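Long-range contacts in alkaline serine protease (Thermobifida fusca, PDB 2PFE), which probably cleaves proteins as a serine endopeptidase of the chymotrypsin-like S1 family, here as the mature protease part of a longer precursor: residues P56-G61 with T124-T129; C108-S113 with R130-A135. One frame throughout, in Å; residues are numbered along the deposited sequence.

Overall arrangement
Interaction 1 joins the two halves of the chymotrypsin-like fold. It sets the loop 56-59, at the start of strand 60-65 in the N-terminal sheet, against strand 123-126 of a two-stranded hairpin. Interaction 2 lies within the C-terminal barrel, where strands 105-113 and 128-131 are antiparallel neighbours. Their centres are about 16 Å apart. Both use strand 128-131, and they touch where Thr129 CG2 packs on Ile111 CG2. Along the chain their segments alternate: 56-61, 108-113, 124-129, 130-135. The chain from Val125 to Ala135 thus runs from the vicinity of Asp59, a predicted charge-relay residue, through the barrel to the inhibitor pocket.

Interaction 1. Residues P56-G61 with T124-T129; sequences PGRDMG and TVTGLT
Gly57 and Val125 form a single backbone bridge. Gly57 N donates to Thr124 O over 2.7 Å, and Gly57 O receives Thr126 N at 2.9 Å in an almost straight bond (178°). The CA of Val125 also brings its hydrogen toward Gly57 O. With the backbone angles of Gly57, a side chain there would collide with Pro56 O. Pro56, preceded by a cis peptide bond, lays its ring beside the bridge, with CB 3.5 Å from Thr124 O.

Val125 packs both methyls on the loop. Its CG1 is anti to the backbone N (chi1 174°), and both methyls lie against the backbone of Arg58. CG2 is 3.6 Å from Arg58 O and also faces the Pro56 ring. CG1 is 3.7 Å from Arg58 C. Tyr120 and Phe55 touch Val125 as well.

The contact spans the two domains of the chymotrypsin-like fold. The hairpin 116-126 belongs to the C-terminal half, and the loop leads into strand 60-65 of the N-terminal sheet. Asp59 is the predicted acid of the catalytic triad. Its OD2 is hydrogen-bonded to His35 ND1 and to Ser155 OG. Within 124-129, Val125 CG1 comes up to the CB of Asp59, at 4.1 Å, not to its carboxylate.

Arg58 starts away from the hairpin, but its chain bends at chi2 and chi3 and brings the guanidinium back. A water bridges Arg58 NH1 to Thr126 O, with 2.6 Å between the water and Thr126 O. The CE methyl of Met60 lies over one guanidinium face, offset toward its rim and 3.4 Å above the plane. Beyond Thr126 the chain changes direction at Gly127, where Gly127 and Leu128 together oppose Gln116, a G1 beta bulge.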
ATOM      1  N   PRO A  56       7.350  13.884  -0.400  1.00  3.38           N
ATOM      2  CA  PRO A  56       6.638  13.953   0.902  1.00  3.51           C
ATOM      3  C   PRO A  56       5.353  14.800   0.865  1.00  3.37           C
ATOM      4  O   PRO A  56       4.768  15.008  -0.210  1.00  2.88           O
ATOM      5  CB  PRO A  56       7.682  14.580   1.825  1.00  3.27           C
ATOM      6  CG  PRO A  56       8.507  15.484   0.894  1.00  3.73           C
ATOM      7  CD  PRO A  56       8.581  14.703  -0.405  1.00  2.65           C
ATOM      8  N   GLY A  57       4.921  15.296   2.019  1.00  3.02           N
ATOM      9  CA  GLY A  57       3.632  15.972   2.121  1.00  3.67           C
ATOM     10  C   GLY A  57       2.521  14.956   2.284  1.00  4.13           C
ATOM     11  O   GLY A  57       1.827  14.923   3.316  1.00  4.25           O
ATOM     12  N   ARG A  58       2.330  14.143   1.246  1.00  3.57           N
ATOM     13  CA  ARG A  58       1.536  12.913   1.347  1.00  4.44           C
ATOM     14  C   ARG A  58       2.486  11.733   1.141  1.00  3.73           C
ATOM     15  O   ARG A  58       3.697  11.925   1.069  1.00  3.47           O
ATOM     16  CB  ARG A  58       0.375  12.911   0.346  1.00  5.13           C
ATOM     17  CG  ARG A  58      -0.664  14.051   0.495  1.00  8.78           C
ATOM     18  CD  ARG A  58      -1.532  13.899   1.777  1.00 15.90           C
ATOM     19  NE  ARG A  58      -2.965  14.105   1.527  1.00 19.39           N
ATOM     20  CZ  ARG A  58      -3.938  13.215   1.775  1.00 18.75           C
ATOM     21  NH1 ARG A  58      -3.689  12.022   2.341  1.00 18.03           N
ATOM     22  NH2 ARG A  58      -5.188  13.534   1.479  1.00 20.03           N
ATOM     23  N   ASP A  59       1.947  10.517   1.071  1.00  3.89           N
ATOM     24  CA  ASP A  59       2.778   9.357   0.743  1.00  3.97           C
ATOM     25  C   ASP A  59       1.995   8.359  -0.102  1.00  3.85           C
ATOM     26  O   ASP A  59       1.660   7.233   0.336  1.00  4.50           O
ATOM     27  CB  ASP A  59       3.405   8.706   1.988  1.00  3.64           C
ATOM     28  CG  ASP A  59       4.502   7.711   1.624  1.00  4.99           C
ATOM     29  OD1 ASP A  59       4.817   7.580   0.416  1.00  4.86           O
ATOM     30  OD2 ASP A  59       5.071   7.063   2.527  1.00  4.59           O
ATOM     31  N   MET A  60       1.689   8.806  -1.317  1.00  4.33           N
ATOM     32  CA  MET A  60       0.766   8.121  -2.192  1.00  4.84           C
ATOM     33  C   MET A  60       1.308   8.061  -3.623  1.00  3.74           C
ATOM     34  O   MET A  60       1.908   9.028  -4.115  1.00  3.23           O
ATOM     35  CB  MET A  60      -0.592   8.824  -2.168  1.00  5.28           C
ATOM     36  CG  MET A  60      -0.559  10.286  -2.566  1.00  4.96           C
ATOM     37  SD  MET A  60      -2.187  11.009  -2.443  1.00  8.27           S
ATOM     38  CE  MET A  60      -2.615  10.951  -0.742  1.00 13.55           C
ATOM     39  N   GLY A  61       1.040   6.948  -4.295  1.00  3.52           N
ATOM     40  CA  GLY A  61       1.544   6.734  -5.640  1.00  3.48           C
ATOM     41  C   GLY A  61       0.793   5.622  -6.318  1.00  3.58           C
ATOM     42  O   GLY A  61       0.014   4.889  -5.671  1.00  3.68           O
ATOM     43  N   THR A 124       8.383  15.930   5.685  1.00  6.07           N
ATOM     44  CA  THR A 124       7.237  15.729   6.545  1.00  4.96           C
ATOM     45  C   THR A 124       6.054  15.212   5.719  1.00  4.72           C
ATOM     46  O   THR A 124       5.789  15.680   4.594  1.00  3.71           O
ATOM     47  CB  THR A 124       6.937  17.028   7.292  1.00  4.96           C
ATOM     48  OG1 THR A 124       8.064  17.328   8.131  1.00  7.61           O
ATOM     49  CG2 THR A 124       5.689  16.891   8.143  1.00  5.84           C
ATOM     50  N   VAL A 125       5.368  14.235   6.284  1.00  3.96           N
ATOM     51  CA  VAL A 125       4.166  13.684   5.663  1.00  4.67           C
ATOM     52  C   VAL A 125       2.997  13.843   6.632  1.00  5.11           C
ATOM     53  O   VAL A 125       3.124  13.549   7.828  1.00  4.53           O
ATOM     54  CB  VAL A 125       4.333  12.194   5.282  1.00  4.61           C
ATOM     55  CG1 VAL A 125       3.017  11.624   4.776  1.00  6.10           C
ATOM     56  CG2 VAL A 125       5.382  12.056   4.199  1.00  4.22           C
ATOM     57  N   THR A 126       1.865  14.313   6.108  1.00  4.36           N
ATOM     58  CA  THR A 126       0.660  14.558   6.921  1.00  4.33           C
ATOM     59  C   THR A 126      -0.452  13.573   6.534  1.00  3.86           C
ATOM     60  O   THR A 126      -0.329  12.848   5.540  1.00  4.16           O
ATOM     61  CB  THR A 126       0.139  16.019   6.745  1.00  4.31           C
ATOM     62  OG1 THR A 126      -0.374  16.189   5.422  1.00  5.64           O
ATOM     63  CG2 THR A 126       1.239  17.048   7.001  1.00  5.00           C
ATOM     64  N   GLY A 127      -1.542  13.566   7.311  1.00  3.53           N
ATOM     65  CA  GLY A 127      -2.725  12.780   6.939  1.00  3.84           C
ATOM     66  C   GLY A 127      -2.631  11.274   7.155  1.00  3.46           C
ATOM     67  O   GLY A 127      -3.455  10.530   6.644  1.00  4.03           O
ATOM     68  N   LEU A 128      -1.625  10.820   7.903  1.00  3.17           N
ATOM     69  CA  LEU A 128      -1.392   9.388   8.087  1.00  4.01           C
ATOM     70  C   LEU A 128      -2.204   8.802   9.227  1.00  3.69           C
ATOM     71  O   LEU A 128      -2.527   9.465  10.201  1.00  4.31           O
ATOM     72  CB  LEU A 128       0.077   9.126   8.347  1.00  4.79           C
ATOM     73  CG  LEU A 128       1.044   9.515   7.226  1.00  4.27           C
ATOM     74  CD1 LEU A 128       2.486   9.295   7.666  1.00  7.12           C
ATOM     75  CD2 LEU A 128       0.722   8.791   5.939  1.00  7.65           C
ATOM     76  N   THR A 129      -2.481   7.510   9.114  1.00  3.13           N
ATOM     77  CA  THR A 129      -3.163   6.794  10.183  1.00  3.22           C
ATOM     78  C   THR A 129      -2.171   5.915  10.926  1.00  3.61           C
ATOM     79  O   THR A 129      -1.507   5.094  10.301  1.00  3.56           O
ATOM     80  CB  THR A 129      -4.297   5.930   9.601  1.00  3.09           C
ATOM     81  OG1 THR A 129      -5.245   6.796   8.965  1.00  4.01           O
ATOM     82  CG2 THR A 129      -5.003   5.122  10.704  1.00  3.93           C
TER
HETATM   83  O   HOH W   1      -1.527  11.462   3.682  1.00 15.87           O

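Interaction 2. Residues C108-S113 with R130-A135; sequences CGTIQS and RTTACA. With AES (4-(2-aminoethyl)benzenesulfonyl fluoride), chain D.
A classic beta bulge between antiparallel strands 105-113 and 128-131 sets Gln112 and Ser113 opposite the single residue Arg130. Gln112 N donates to Arg130 O at 2.8 Å, while the bond from Ser113 N to the same oxygen is weak. Arg130 N returns a bond to Ser113 O.

The side chains add a second link. Arg130 runs extended to CD, then bends at chi3 (86°). Its NE points at Gln112 OE1, 2.9 Å away. The bond is nearly straight (169°), and OE1 lies in the guanidinium plane. The amide and guanidinium planes are close to perpendicular (88°). In the conformer described, Ser113 lies over a guanidinium face, its OG 3.2 Å from Arg130 CZ; this is a contact over the face, not a hydrogen bond. A water also donates to Gln112 OE1, and Arg130 NH1 bonds a glycerol, probably from the crystallisation liquor.

Further along, Thr132 OG1 takes the place of a backbone acceptor. It receives Thr110 N at 2.8 Å, and Thr132 N bonds Thr110 O in return. The CG2 of Thr132 packs against the Gln112 amide, 3.2 Å from NE2. Thr131 OG1 accepts Ala133 N, an ST turn where the chain leaves the strand. A water then joins Cys108 O to Cys134 N. The segment ends at Ala135, whose CB is 3.7 Å from C6 of the bound inhibitor AES. The paired strands belong to the C-terminal antiparallel beta barrel of the chymotrypsin-like fold.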
ATOM      1  N   CYS A 108      -1.331  -7.813  12.022  1.00  5.57           N
ATOM      2  CA  CYS A 108      -2.512  -7.065  12.423  1.00  5.21           C
ATOM      3  C   CYS A 108      -2.329  -6.188  13.646  1.00  4.13           C
ATOM      4  O   CYS A 108      -1.379  -6.324  14.413  1.00  5.76           O
ATOM      5  CB  CYS A 108      -3.676  -8.017  12.674  1.00  5.72           C
ATOM      6  SG  CYS A 108      -4.005  -9.135  11.282  1.00  7.83           S
ATOM      7  N   GLY A 109      -3.267  -5.281  13.816  1.00  3.83           N
ATOM      8  CA  GLY A 109      -3.225  -4.375  14.929  1.00  4.27           C
ATOM      9  C   GLY A 109      -4.500  -3.582  14.985  1.00  3.97           C
ATOM     10  O   GLY A 109      -5.534  -4.015  14.500  1.00  5.61           O
ATOM     11  N   THR A 110      -4.414  -2.409  15.611  1.00  4.40           N
ATOM     12  CA  THR A 110      -5.571  -1.539  15.851  1.00  5.46           C
ATOM     13  C   THR A 110      -5.259  -0.155  15.281  1.00  4.74           C
ATOM     14  O   THR A 110      -4.119   0.328  15.398  1.00  4.44           O
ATOM     15  CB  THR A 110      -5.892  -1.454  17.383  1.00  5.76           C
ATOM     16  OG1 THR A 110      -6.258  -2.768  17.843  0.80  8.65           O
ATOM     17  CG2 THR A 110      -7.049  -0.526  17.673  0.80  7.00           C
ATOM     18  N   ILE A 111      -6.268   0.501  14.702  1.00  4.12           N
ATOM     19  CA  ILE A 111      -6.151   1.878  14.238  1.00  4.78           C
ATOM     20  C   ILE A 111      -6.227   2.776  15.476  1.00  4.84           C
ATOM     21  O   ILE A 111      -7.217   2.742  16.214  1.00  4.74           O
ATOM     22  CB  ILE A 111      -7.299   2.223  13.267  1.00  4.97           C
ATOM     23  CG1 ILE A 111      -7.152   1.402  11.977  1.00  5.72           C
ATOM     24  CG2 ILE A 111      -7.309   3.738  12.985  1.00  5.64           C
ATOM     25  CD1 ILE A 111      -8.292   1.553  10.954  1.00  6.85           C
ATOM     26  N   GLN A 112      -5.177   3.556  15.721  1.00  4.48           N
ATOM     27  CA  GLN A 112      -5.101   4.358  16.941  1.00  5.11           C
ATOM     28  C   GLN A 112      -5.479   5.813  16.766  1.00  5.82           C
ATOM     29  O   GLN A 112      -6.131   6.405  17.635  1.00  6.86           O
ATOM     30  CB  GLN A 112      -3.680   4.335  17.512  1.00  5.41           C
ATOM     31  CG  GLN A 112      -3.251   2.990  18.066  1.00  6.64           C
ATOM     32  CD  GLN A 112      -2.082   3.143  19.030  1.00  9.66           C
ATOM     33  OE1 GLN A 112      -1.150   3.913  18.770  1.00 10.42           O
ATOM     34  NE2 GLN A 112      -2.136   2.440  20.161  1.00 10.28           N
ATOM     35  N   SER A 113      -5.017   6.408  15.677  1.00  5.24           N
ATOM     36  CA  SER A 113      -5.201   7.840  15.460  1.00  5.62           C
ATOM     37  C   SER A 113      -5.027   8.199  14.001  1.00  5.24           C
ATOM     38  O   SER A 113      -4.105   7.726  13.352  1.00  6.48           O
ATOM     39  CB  SER A 113      -4.218   8.642  16.312  1.00  6.51           C
ATOM     40  OG  SER A 113      -2.897   8.471  15.859  0.60  9.51           O
ATOM     41  N   ARG A 130      -2.064   6.127  12.236  1.00  3.48           N
ATOM     42  CA  ARG A 130      -1.173   5.359  13.107  1.00  3.03           C
ATOM     43  C   ARG A 130      -1.874   4.084  13.564  1.00  3.67           C
ATOM     44  O   ARG A 130      -3.058   4.118  13.946  1.00  3.40           O
ATOM     45  CB  ARG A 130      -0.739   6.213  14.314  1.00  2.63           C
ATOM     46  CG  ARG A 130       0.207   5.496  15.206  1.00  4.80           C
ATOM     47  CD  ARG A 130       0.637   6.381  16.353  1.00  5.70           C
ATOM     48  NE  ARG A 130      -0.306   6.325  17.480  1.00  9.64           N
ATOM     49  CZ  ARG A 130      -0.880   7.382  18.057  1.00  8.94           C
ATOM     50  NH1 ARG A 130      -0.646   8.620  17.632  1.00 10.10           N
ATOM     51  NH2 ARG A 130      -1.700   7.206  19.078  1.00  8.84           N
ATOM     52  N   THR A 131      -1.157   2.964  13.513  1.00  3.24           N
ATOM     53  CA  THR A 131      -1.667   1.692  14.020  1.00  3.33           C
ATOM     54  C   THR A 131      -0.638   1.001  14.900  1.00  3.16           C
ATOM     55  O   THR A 131       0.547   1.324  14.866  1.00  3.48           O
ATOM     56  CB  THR A 131      -2.043   0.695  12.887  1.00  3.87           C
ATOM     57  OG1 THR A 131      -0.882  -0.037  12.466  1.00  5.89           O
ATOM     58  CG2 THR A 131      -2.667   1.410  11.669  1.00  4.95           C
ATOM     59  N   THR A 132      -1.102  -0.005  15.632  1.00  3.33           N
ATOM     60  CA  THR A 132      -0.222  -0.826  16.433  1.00  3.95           C
ATOM     61  C   THR A 132       0.373  -2.032  15.699  1.00  4.64           C
ATOM     62  O   THR A 132       1.085  -2.807  16.336  1.00  4.81           O
ATOM     63  CB  THR A 132      -0.960  -1.387  17.642  1.00  3.73           C
ATOM     64  OG1 THR A 132      -2.043  -2.216  17.178  1.00  4.02           O
ATOM     65  CG2 THR A 132      -1.457  -0.257  18.583  1.00  4.84           C
ATOM     66  N   ALA A 133       0.087  -2.212  14.398  1.00  4.66           N
ATOM     67  CA  ALA A 133       0.714  -3.282  13.632  1.00  5.27           C
ATOM     68  C   ALA A 133       2.185  -3.001  13.367  1.00  5.51           C
ATOM     69  O   ALA A 133       2.580  -1.838  13.317  1.00  5.44           O
ATOM     70  CB  ALA A 133      -0.024  -3.478  12.315  1.00  4.45           C
ATOM     71  N   CYS A 134       2.987  -4.055  13.208  0.90  5.20           N
ATOM     72  CA  CYS A 134       4.411  -3.891  12.900  0.90  5.83           C
ATOM     73  C   CYS A 134       4.658  -3.991  11.394  0.90  5.41           C
ATOM     74  O   CYS A 134       3.823  -4.514  10.656  0.90  5.66           O
ATOM     75  CB  CYS A 134       5.233  -4.954  13.621  0.90  6.57           C
ATOM     76  SG  CYS A 134       4.813  -6.670  13.077  0.90  8.39           S
ATOM     77  N   ALA A 135       5.820  -3.511  10.954  1.00  4.88           N
ATOM     78  CA  ALA A 135       6.237  -3.632   9.559  1.00  5.30           C
ATOM     79  C   ALA A 135       7.745  -3.549   9.507  1.00  4.76           C
ATOM     80  O   ALA A 135       8.382  -3.065  10.456  1.00  5.99           O
ATOM     81  CB  ALA A 135       5.625  -2.517   8.688  1.00  4.97           C
TER
HETATM   82  C3  AES D1002      10.592   0.465   7.573  1.00 19.87           C
HETATM   83  C2  AES D1002       9.918   0.660   6.363  1.00 20.34           C
HETATM   84  C1  AES D1002       8.528   0.549   6.330  1.00 19.84           C
HETATM   85  S   AES D1002       7.578   0.741   4.855  1.00 18.07           S
HETATM   86  O1S AES D1002       6.656   1.922   4.880  1.00 15.69           O
HETATM   87  O2S AES D1002       6.585  -0.728   5.069  1.00 20.38           O
HETATM   88  C6  AES D1002       7.825   0.216   7.487  1.00 19.69           C
HETATM   89  C5  AES D1002       8.495   0.027   8.690  1.00 19.73           C
HETATM   90  C4  AES D1002       9.880   0.143   8.742  1.00 20.15           C
HETATM   91  C7  AES D1002      10.544  -0.080  10.095  1.00 21.57           C
HETATM   92  C8  AES D1002      11.920   0.572  10.196  1.00 23.83           C
HETATM   93  N8  AES D1002      12.210   0.943  11.568  1.00 26.10           N
HETATM   94  O   HOH W   2       1.461  -6.579  13.895  1.00  7.26           O
HETATM   95  O   HOH W   3       0.570   3.134  17.197  1.00 20.81           O